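Local coordinates for effector protein HopAB2 (Pseudomonas syringae pv. tomato, PDB 3HGL) that elicits host immunity when recognised by the tomato resistance protein Pto, and in susceptible plants acts as a virulence factor that suppresses programmed cell death, at residues A21-T26 against R76-Q81; N28-A33 against H59-D64; A7-I12 against R72-R77. All coordinates share one frame; numbering follows the deposited sequence.

Contact 1: residues A21-T26 against R76-Q81; sequences ADISHT and RRAVHQ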
loop_
_atom_site.group_PDB
_atom_site.type_symbol
_atom_site.label_atom_id
_atom_site.label_comp_id
_atom_site.label_asym_id
_atom_site.label_seq_id
_atom_site.Cartn_x
_atom_site.Cartn_y
_atom_site.Cartn_z
ATOM N N ALA A 21 4.090 -9.595 5.557
ATOM C CA ALA A 21 4.443 -9.044 4.252
ATOM C C ALA A 21 5.818 -8.391 4.318
ATOM O O ALA A 21 6.237 -7.913 5.372
ATOM C CB ALA A 21 3.396 -8.017 3.815
ATOM N N ASP A 22 6.530 -8.392 3.196
ATOM C CA ASP A 22 7.844 -7.758 3.121
ATOM C C ASP A 22 7.560 -6.320 2.678
ATOM O O ASP A 22 7.408 -6.046 1.486
ATOM C CB ASP A 22 8.711 -8.485 2.086
ATOM C CG ASP A 22 9.961 -7.710 1.713
ATOM O OD1 ASP A 22 10.335 -6.772 2.448
ATOM O OD2 ASP A 22 10.584 -8.053 0.683
ATOM N N ILE A 23 7.478 -5.400 3.636
ATOM C CA ILE A 23 7.147 -4.024 3.290
ATOM C C ILE A 23 8.122 -3.299 2.372
ATOM O O ILE A 23 7.763 -2.275 1.785
ATOM C CB ILE A 23 6.855 -3.164 4.553
ATOM C CG1 ILE A 23 8.021 -3.222 5.534
ATOM C CG2 ILE A 23 5.578 -3.659 5.220
ATOM C CD1 ILE A 23 7.870 -2.234 6.686
ATOM N N SER A 24 9.345 -3.808 2.232
ATOM C CA SER A 24 10.286 -3.166 1.314
ATOM C C SER A 24 9.738 -3.478 -0.083
ATOM O O SER A 24 9.773 -2.639 -0.983
ATOM C CB SER A 24 11.717 -3.720 1.482
ATOM O OG SER A 24 11.827 -5.074 1.059
ATOM N N HIS A 25 9.207 -4.686 -0.243
ATOM C CA HIS A 25 8.616 -5.094 -1.515
ATOM C C HIS A 25 7.302 -4.336 -1.729
ATOM O O HIS A 25 6.983 -3.920 -2.840
ATOM C CB HIS A 25 8.358 -6.610 -1.528
ATOM C CG HIS A 25 7.601 -7.090 -2.732
ATOM N ND1 HIS A 25 6.224 -7.144 -2.773
ATOM C CD2 HIS A 25 8.029 -7.514 -3.944
ATOM C CE1 HIS A 25 5.835 -7.580 -3.958
ATOM N NE2 HIS A 25 6.911 -7.812 -4.688
ATOM N N THR A 26 6.544 -4.143 -0.656
ATOM C CA THR A 26 5.278 -3.430 -0.774
ATOM C C THR A 26 5.534 -2.000 -1.241
ATOM O O THR A 26 4.771 -1.462 -2.039
ATOM C CB THR A 26 4.514 -3.415 0.563
ATOM O OG1 THR A 26 4.452 -4.750 1.077
ATOM C CG2 THR A 26 3.086 -2.895 0.360
ATOM N N ARG A 76 7.551 4.215 3.995
ATOM C CA ARG A 76 8.930 4.686 3.929
ATOM C C ARG A 76 9.510 4.819 5.331
ATOM O O ARG A 76 10.621 4.351 5.599
ATOM C CB ARG A 76 9.010 6.035 3.209
ATOM C CG ARG A 76 10.432 6.586 3.102
ATOM C CD ARG A 76 10.498 7.900 2.332
ATOM N NE ARG A 76 9.723 8.958 2.973
ATOM C CZ ARG A 76 8.568 9.424 2.509
ATOM N NH1 ARG A 76 8.049 8.929 1.391
ATOM N NH2 ARG A 76 7.928 10.382 3.166
ATOM N N ARG A 77 8.763 5.460 6.225
ATOM C CA ARG A 77 9.233 5.629 7.595
ATOM C C ARG A 77 9.342 4.284 8.309
ATOM O O ARG A 77 10.279 4.063 9.074
ATOM C CB ARG A 77 8.301 6.562 8.375
ATOM C CG ARG A 77 8.441 8.037 8.007
ATOM C CD ARG A 77 7.603 8.917 8.937
ATOM N NE ARG A 77 6.168 8.755 8.716
ATOM C CZ ARG A 77 5.513 9.248 7.669
ATOM N NH1 ARG A 77 6.162 9.939 6.740
ATOM N NH2 ARG A 77 4.207 9.044 7.547
ATOM N N ALA A 78 8.400 3.380 8.049
ATOM C CA ALA A 78 8.424 2.064 8.684
ATOM C C ALA A 78 9.691 1.285 8.330
ATOM O O ALA A 78 10.339 0.704 9.202
ATOM C CB ALA A 78 7.191 1.264 8.284
ATOM N N VAL A 79 10.033 1.267 7.045
ATOM C CA VAL A 79 11.220 0.558 6.581
ATOM C C VAL A 79 12.473 1.142 7.219
ATOM O O VAL A 79 13.367 0.407 7.635
ATOM C CB VAL A 79 11.360 0.642 5.043
ATOM C CG1 VAL A 79 12.697 0.053 4.602
ATOM C CG2 VAL A 79 10.212 -0.106 4.378
ATOM N N HIS A 80 12.526 2.468 7.302
ATOM C CA HIS A 80 13.673 3.146 7.887
ATOM C C HIS A 80 13.672 3.112 9.416
ATOM O O HIS A 80 14.699 2.812 10.027
ATOM C CB HIS A 80 13.740 4.590 7.382
ATOM C CG HIS A 80 14.033 4.698 5.918
ATOM N ND1 HIS A 80 15.185 4.199 5.351
ATOM C CD2 HIS A 80 13.311 5.222 4.898
ATOM C CE1 HIS A 80 15.160 4.407 4.047
ATOM N NE2 HIS A 80 14.033 5.026 3.745
ATOM N N GLN A 81 12.533 3.411 10.037
ATOM C CA GLN A 81 12.450 3.386 11.498
ATOM C C GLN A 81 13.030 2.068 11.997
ATOM O O GLN A 81 14.041 2.107 12.734
ATOM C CB GLN A 81 10.997 3.514 11.976
ATOM C CG GLN A 81 10.344 4.870 11.719
ATOM C CD GLN A 81 8.921 4.946 12.254
ATOM O OE1 GLN A 81 8.117 4.032 12.056
ATOM N NE2 GLN A 81 8.601 6.046 12.928
#

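Contact 2: residues N28-A33 against H59-D64; sequences NMLRNA and HGISRD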
loop_
_atom_site.group_PDB
_atom_site.type_symbol
_atom_site.label_atom_id
_atom_site.label_comp_id
_atom_site.label_asym_id
_atom_site.label_seq_id
_atom_site.Cartn_x
_atom_site.Cartn_y
_atom_site.Cartn_z
ATOM N N ASN A 28 7.888 -0.957 -3.204
ATOM C CA ASN A 28 8.160 -1.008 -4.643
ATOM C C ASN A 28 6.888 -1.139 -5.450
ATOM O O ASN A 28 6.706 -0.455 -6.460
ATOM C CB ASN A 28 9.052 -2.194 -5.006
ATOM C CG ASN A 28 10.417 -2.107 -4.390
ATOM O OD1 ASN A 28 10.924 -1.019 -4.136
ATOM N ND2 ASN A 28 11.037 -3.262 -4.158
HETATM N N MSE A 29 6.011 -2.042 -5.023
HETATM C CA MSE A 29 4.761 -2.255 -5.741
HETATM C C MSE A 29 3.853 -1.040 -5.674
HETATM O O MSE A 29 3.229 -0.679 -6.672
HETATM C CB MSE A 29 4.023 -3.477 -5.190
HETATM C CG MSE A 29 4.593 -4.814 -5.627
HETATM SE SE MSE A 29 4.729 -4.957 -7.548
HETATM C CE MSE A 29 6.573 -4.415 -7.696
ATOM N N LEU A 30 3.773 -0.413 -4.501
ATOM C CA LEU A 30 2.925 0.764 -4.347
ATOM C C LEU A 30 3.442 1.871 -5.257
ATOM O O LEU A 30 2.658 2.603 -5.857
ATOM C CB LEU A 30 2.905 1.244 -2.886
ATOM C CG LEU A 30 2.068 2.504 -2.577
ATOM C CD1 LEU A 30 0.625 2.290 -3.028
ATOM C CD2 LEU A 30 2.135 2.824 -1.066
ATOM N N ARG A 31 4.765 1.987 -5.361
ATOM C CA ARG A 31 5.371 2.999 -6.222
ATOM C C ARG A 31 4.960 2.727 -7.673
ATOM O O ARG A 31 4.585 3.648 -8.402
ATOM C CB ARG A 31 6.903 2.984 -6.090
ATOM C CG ARG A 31 7.609 3.942 -7.053
ATOM C CD ARG A 31 9.124 3.983 -6.829
ATOM N NE ARG A 31 9.445 4.353 -5.454
ATOM C CZ ARG A 31 9.877 3.501 -4.530
ATOM N NH1 ARG A 31 10.057 2.219 -4.835
ATOM N NH2 ARG A 31 10.094 3.919 -3.291
ATOM N N ASN A 32 5.031 1.464 -8.087
ATOM C CA ASN A 32 4.629 1.073 -9.445
ATOM C C ASN A 32 3.159 1.407 -9.683
ATOM O O ASN A 32 2.801 1.995 -10.709
ATOM C CB ASN A 32 4.804 -0.432 -9.650
ATOM C CG ASN A 32 6.232 -0.822 -9.959
ATOM O OD1 ASN A 32 7.153 -0.019 -9.839
ATOM N ND2 ASN A 32 6.421 -2.071 -10.361
ATOM N N ALA A 33 2.309 1.023 -8.736
ATOM C CA ALA A 33 0.876 1.271 -8.863
ATOM C C ALA A 33 0.571 2.752 -9.014
ATOM O O ALA A 33 -0.209 3.148 -9.883
ATOM C CB ALA A 33 0.136 0.710 -7.654
ATOM N N HIS A 59 -9.440 -0.185 -11.188
ATOM C CA HIS A 59 -8.706 1.066 -11.346
ATOM C C HIS A 59 -7.277 1.179 -10.828
ATOM O O HIS A 59 -6.571 2.129 -11.177
ATOM C CB HIS A 59 -9.528 2.202 -10.738
ATOM C CG HIS A 59 -10.902 2.323 -11.318
ATOM N ND1 HIS A 59 -11.956 1.534 -10.908
ATOM C CD2 HIS A 59 -11.388 3.121 -12.299
ATOM C CE1 HIS A 59 -13.032 1.843 -11.611
ATOM N NE2 HIS A 59 -12.715 2.803 -12.462
ATOM N N GLY A 60 -6.850 0.235 -9.999
ATOM C CA GLY A 60 -5.506 0.310 -9.452
ATOM C C GLY A 60 -5.488 1.310 -8.311
ATOM O O GLY A 60 -6.513 1.516 -7.661
ATOM N N ILE A 61 -4.338 1.942 -8.078
ATOM C CA ILE A 61 -4.195 2.921 -7.001
ATOM C C ILE A 61 -3.696 4.271 -7.536
ATOM O O ILE A 61 -2.615 4.366 -8.107
ATOM C CB ILE A 61 -3.217 2.394 -5.929
ATOM C CG1 ILE A 61 -3.751 1.081 -5.340
ATOM C CG2 ILE A 61 -3.037 3.428 -4.825
ATOM C CD1 ILE A 61 -2.794 0.418 -4.361
ATOM N N SER A 62 -4.492 5.315 -7.329
ATOM C CA SER A 62 -4.164 6.652 -7.818
ATOM C C SER A 62 -3.008 7.360 -7.118
ATOM O O SER A 62 -2.900 7.336 -5.896
ATOM C CB SER A 62 -5.399 7.548 -7.735
ATOM O OG SER A 62 -5.053 8.895 -8.005
ATOM N N ARG A 63 -2.153 8.013 -7.900
ATOM C CA ARG A 63 -1.037 8.741 -7.318
ATOM C C ARG A 63 -1.578 9.953 -6.560
ATOM O O ARG A 63 -0.874 10.544 -5.747
ATOM C CB ARG A 63 -0.044 9.190 -8.399
ATOM C CG ARG A 63 -0.555 10.248 -9.353
ATOM C CD ARG A 63 0.565 10.711 -10.286
ATOM N NE ARG A 63 0.107 11.740 -11.214
ATOM C CZ ARG A 63 0.856 12.278 -12.171
ATOM N NH1 ARG A 63 2.114 11.889 -12.336
ATOM N NH2 ARG A 63 0.343 13.202 -12.970
ATOM N N ASP A 64 -2.832 10.315 -6.826
ATOM C CA ASP A 64 -3.449 11.450 -6.145
ATOM C C ASP A 64 -4.291 11.017 -4.942
ATOM O O ASP A 64 -4.823 11.856 -4.219
ATOM C CB ASP A 64 -4.328 12.254 -7.107
ATOM C CG ASP A 64 -3.544 12.850 -8.262
ATOM O OD1 ASP A 64 -2.417 13.339 -8.039
ATOM O OD2 ASP A 64 -4.060 12.837 -9.399
HETATM O O HOH W 1 -2.505 1.738 -10.163
#

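Contact 3: residues A7-I12 against R72-R77; sequences AHANSI and RGALRR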
loop_
_atom_site.group_PDB
_atom_site.type_symbol
_atom_site.label_atom_id
_atom_site.label_comp_id
_atom_site.label_asym_id
_atom_site.label_seq_id
_atom_site.Cartn_x
_atom_site.Cartn_y
_atom_site.Cartn_z
ATOM N N ALA A 7 -4.129 8.050 10.057
ATOM C CA ALA A 7 -4.342 6.938 10.976
ATOM C C ALA A 7 -4.615 5.665 10.175
ATOM O O ALA A 7 -4.121 4.588 10.511
ATOM C CB ALA A 7 -5.520 7.240 11.911
ATOM N N HIS A 8 -5.406 5.803 9.117
ATOM C CA HIS A 8 -5.760 4.681 8.247
ATOM C C HIS A 8 -4.478 4.068 7.660
ATOM O O HIS A 8 -4.265 2.858 7.737
ATOM C CB HIS A 8 -6.677 5.180 7.124
ATOM C CG HIS A 8 -7.350 4.089 6.345
ATOM N ND1 HIS A 8 -6.939 2.773 6.383
ATOM C CD2 HIS A 8 -8.385 4.131 5.475
ATOM C CE1 HIS A 8 -7.693 2.054 5.572
ATOM N NE2 HIS A 8 -8.579 2.855 5.006
ATOM N N ALA A 9 -3.627 4.915 7.084
ATOM C CA ALA A 9 -2.368 4.466 6.491
ATOM C C ALA A 9 -1.488 3.740 7.513
ATOM O O ALA A 9 -0.920 2.684 7.218
ATOM C CB ALA A 9 -1.612 5.664 5.898
ATOM N N ASN A 10 -1.361 4.305 8.712
ATOM C CA ASN A 10 -0.545 3.667 9.740
ATOM C C ASN A 10 -1.073 2.269 10.074
ATOM O O ASN A 10 -0.293 1.349 10.311
ATOM C CB ASN A 10 -0.498 4.518 11.017
ATOM C CG ASN A 10 0.355 5.770 10.857
ATOM O OD1 ASN A 10 1.385 5.752 10.176
ATOM N ND2 ASN A 10 -0.061 6.860 11.499
ATOM N N SER A 11 -2.394 2.110 10.085
ATOM C CA SER A 11 -2.995 0.815 10.389
ATOM C C SER A 11 -2.692 -0.205 9.297
ATOM O O SER A 11 -2.510 -1.391 9.576
ATOM C CB SER A 11 -4.510 0.955 10.558
ATOM O OG SER A 11 -4.815 1.748 11.697
ATOM N N ILE A 12 -2.649 0.257 8.050
ATOM C CA ILE A 12 -2.348 -0.639 6.937
ATOM C C ILE A 12 -0.926 -1.174 7.093
ATOM O O ILE A 12 -0.673 -2.353 6.851
ATOM C CB ILE A 12 -2.483 0.082 5.579
ATOM C CG1 ILE A 12 -3.954 0.424 5.322
ATOM C CG2 ILE A 12 -1.926 -0.802 4.463
ATOM C CD1 ILE A 12 -4.189 1.298 4.094
ATOM N N ARG A 72 2.253 5.727 1.368
ATOM C CA ARG A 72 3.606 5.794 0.822
ATOM C C ARG A 72 4.565 6.331 1.881
ATOM O O ARG A 72 5.662 5.802 2.065
ATOM C CB ARG A 72 3.634 6.707 -0.405
ATOM C CG ARG A 72 5.026 6.938 -0.994
ATOM C CD ARG A 72 4.947 7.861 -2.206
ATOM N NE ARG A 72 4.495 9.203 -1.843
ATOM C CZ ARG A 72 4.039 10.100 -2.713
ATOM N NH1 ARG A 72 3.967 9.798 -4.000
ATOM N NH2 ARG A 72 3.664 11.305 -2.300
ATOM N N GLY A 73 4.142 7.385 2.578
ATOM C CA GLY A 73 4.971 7.971 3.616
ATOM C C GLY A 73 5.135 7.058 4.821
ATOM O O GLY A 73 6.233 6.919 5.356
ATOM N N ALA A 74 4.039 6.436 5.247
ATOM C CA ALA A 74 4.066 5.531 6.390
ATOM C C ALA A 74 4.971 4.331 6.116
ATOM O O ALA A 74 5.691 3.876 7.009
ATOM C CB ALA A 74 2.652 5.055 6.713
ATOM N N LEU A 75 4.932 3.808 4.893
ATOM C CA LEU A 75 5.773 2.663 4.550
ATOM C C LEU A 75 7.249 3.044 4.543
ATOM O O LEU A 75 8.096 2.291 5.025
ATOM C CB LEU A 75 5.388 2.102 3.177
ATOM C CG LEU A 75 4.091 1.286 3.113
ATOM C CD1 LEU A 75 3.774 0.946 1.661
ATOM C CD2 LEU A 75 4.241 0.018 3.943
ATOM N N ARG A 76 7.551 4.215 3.995
ATOM C CA ARG A 76 8.930 4.686 3.929
ATOM C C ARG A 76 9.510 4.819 5.331
ATOM O O ARG A 76 10.621 4.351 5.599
ATOM C CB ARG A 76 9.010 6.035 3.209
ATOM C CG ARG A 76 10.432 6.586 3.102
ATOM C CD ARG A 76 10.498 7.900 2.332
ATOM N NE ARG A 76 9.723 8.958 2.973
ATOM C CZ ARG A 76 8.568 9.424 2.509
ATOM N NH1 ARG A 76 8.049 8.929 1.391
ATOM N NH2 ARG A 76 7.928 10.382 3.166
ATOM N N ARG A 77 8.763 5.460 6.225
ATOM C CA ARG A 77 9.233 5.629 7.595
ATOM C C ARG A 77 9.342 4.284 8.309
ATOM O O ARG A 77 10.279 4.063 9.074
ATOM C CB ARG A 77 8.301 6.562 8.375
ATOM C CG ARG A 77 8.441 8.037 8.007
ATOM C CD ARG A 77 7.603 8.917 8.937
ATOM N NE ARG A 77 6.168 8.755 8.716
ATOM C CZ ARG A 77 5.513 9.248 7.669
ATOM N NH1 ARG A 77 6.162 9.939 6.740
ATOM N NH2 ARG A 77 4.207 9.044 7.547
#

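Contact 1: residues A21-T26 against R76-Q81
Ile23 and Val79 meet where the first turn of helix 23-35 passes the last turn of helix 66-80, with the backbones nearest at Ser24 and Val79, whose CA atoms lie 6.5 Å apart. The contact is apolar and small, 132 Å² summed over both sides, and Ile23 and Val79 contribute equally, 50 Å² each. Ile23 CG1 is flanked by its own backbone N and C (chi1 55°), and the extended second torsion (chi2 171°) carries CD1 on to the other helix. That methyl group touches two neighbours in the sequence at once: Ile23 CD1 is 3.9 Å from Ala78 CB and equally far from Val79 CG2. The side chains of Ile23 and Val79 run past each other in opposite senses, which also brings Ile23 CG1 to 4.0 Å from Val79 CG2. Ser24 takes part at the margin, its CA lying 4.3 Å from Val79 CG2. Asp22 is the N-cap of helix 23-35: its OD1 accepts from Ser24 N at 3.1 Å, met from above the carboxylate plane, and from Ser24 OG on the syn side. A capped helix start thus packs on a helix end within the Pto-interacting region. Leu16 of helix 5-18 packs on Ile23 and Val13 on Ala78, while Arg27 lies against Val79, so helices 5-18, 23-35 and 66-80 come together at this surface contact.

Contact 2: residues N28-A33 against H59-D64
Ile61 faces helix 23-35 with both its CB and the end of its longer branch, and meets Ala33 and Leu30 with these two parts. At its base, Ile61 CB lies 4.1 Å from Ala33 CB, both beta carbons pointing toward the other segment. Nearly one turn earlier on the helix, Leu30 does not point straight across, but its end reaches the contact: with Leu30 CG anti to its backbone nitrogen (chi1 179°), the branch extends far enough for Leu30 CD1 to come within 4.1 Å of Ile61 CD1. The side chains of Leu30 and Ile61 cross at about a right angle, so they touch through their terminal methyl groups rather than along their lengths. Leu71 of helix 66-80 also packs on Leu30, and Ala68 on Ile61, so these two side chains are buried against that helix.

The backbones come close beside it. Ala33 O and Ile61 O are 3.2 Å apart, two acceptors that cannot bond to each other, and a water takes up the link. It donates to Ala33 O at 2.7 Å and accepts from Ile61 N at 2.8 Å, bridging the helix carbonyl to the loop amide. Gly60, with positive phi, follows helix 56-59 and turns the chain into this loop, and an ST turn follows in which Ser62 OG accepts from Asp64 N. In the all-helical Pto-interacting region, the contact joins the loop before helix 66-80 to helix 23-35. Its chemistry is divided: methyl groups make the direct join, whereas the polar link between the backbones runs through a single water.

Contact 3: residues A7-I12 against R72-R77
Ala9 and Ala74 face each other in a buried helix-to-helix contact that joins helix 5-18, near the start of the chain, to helix 66-80 at its end. Small residues let the backbones approach closely: the CA atoms of Asn10 and Ala74 are 6.0 Å apart, and Ala9 CB lies 4.4 Å from Ala74 CB. The methyl group of Ala74 points at the opposite helix and is the centre of the contact. Ala9 O stands 4.3 Å from Ala74 CB, adding a piece of the helix backbone to the surface that receives this methyl.

Asn10 covers the outer margin. Its CG lies beside the backbone N (chi1 -72°), and the amide leans over so that Asn10 OD1 reaches 3.8 Å from Ala74 CB, a van der Waals contact between the polar amide oxygen and the methyl group. On the second helix the Arg77 side chain folds back, and Gly73 O lies 3.3 Å above the plane of the Arg77 guanidinium, over its centre. Val13 packs on Ala74 and Leu71 on Ile12, extending the same interface. The alanine-to-alanine approach joins the first and last helices of the compact all-helical Pto-interacting region of the effector.

Overall arrangement
Contacts 1 and 3 join helix 66-80 to helices 23-35 and 5-18, whereas contact 2 joins helix 23-35 to the loop before helix 66-80. Contacts 1 and 3 share Arg76 and Arg77 and have centres about 9 Å apart; Leu75 joins them, its CD2 lying 4.1 Å from Ile23 CG2. Contact 2 lies farther along helix 23-35, its centre about 16 Å from that of contact 1 and about 14 Å from that of contact 3, with contacts 2 and 3 on opposite sides of the chain's centre. Leu75, part of the segment of contact 3, also reaches contact 2, its CD1 lying 3.7 Å from Leu30 CD2. Contact 1 lies at the surface; the other two are buried.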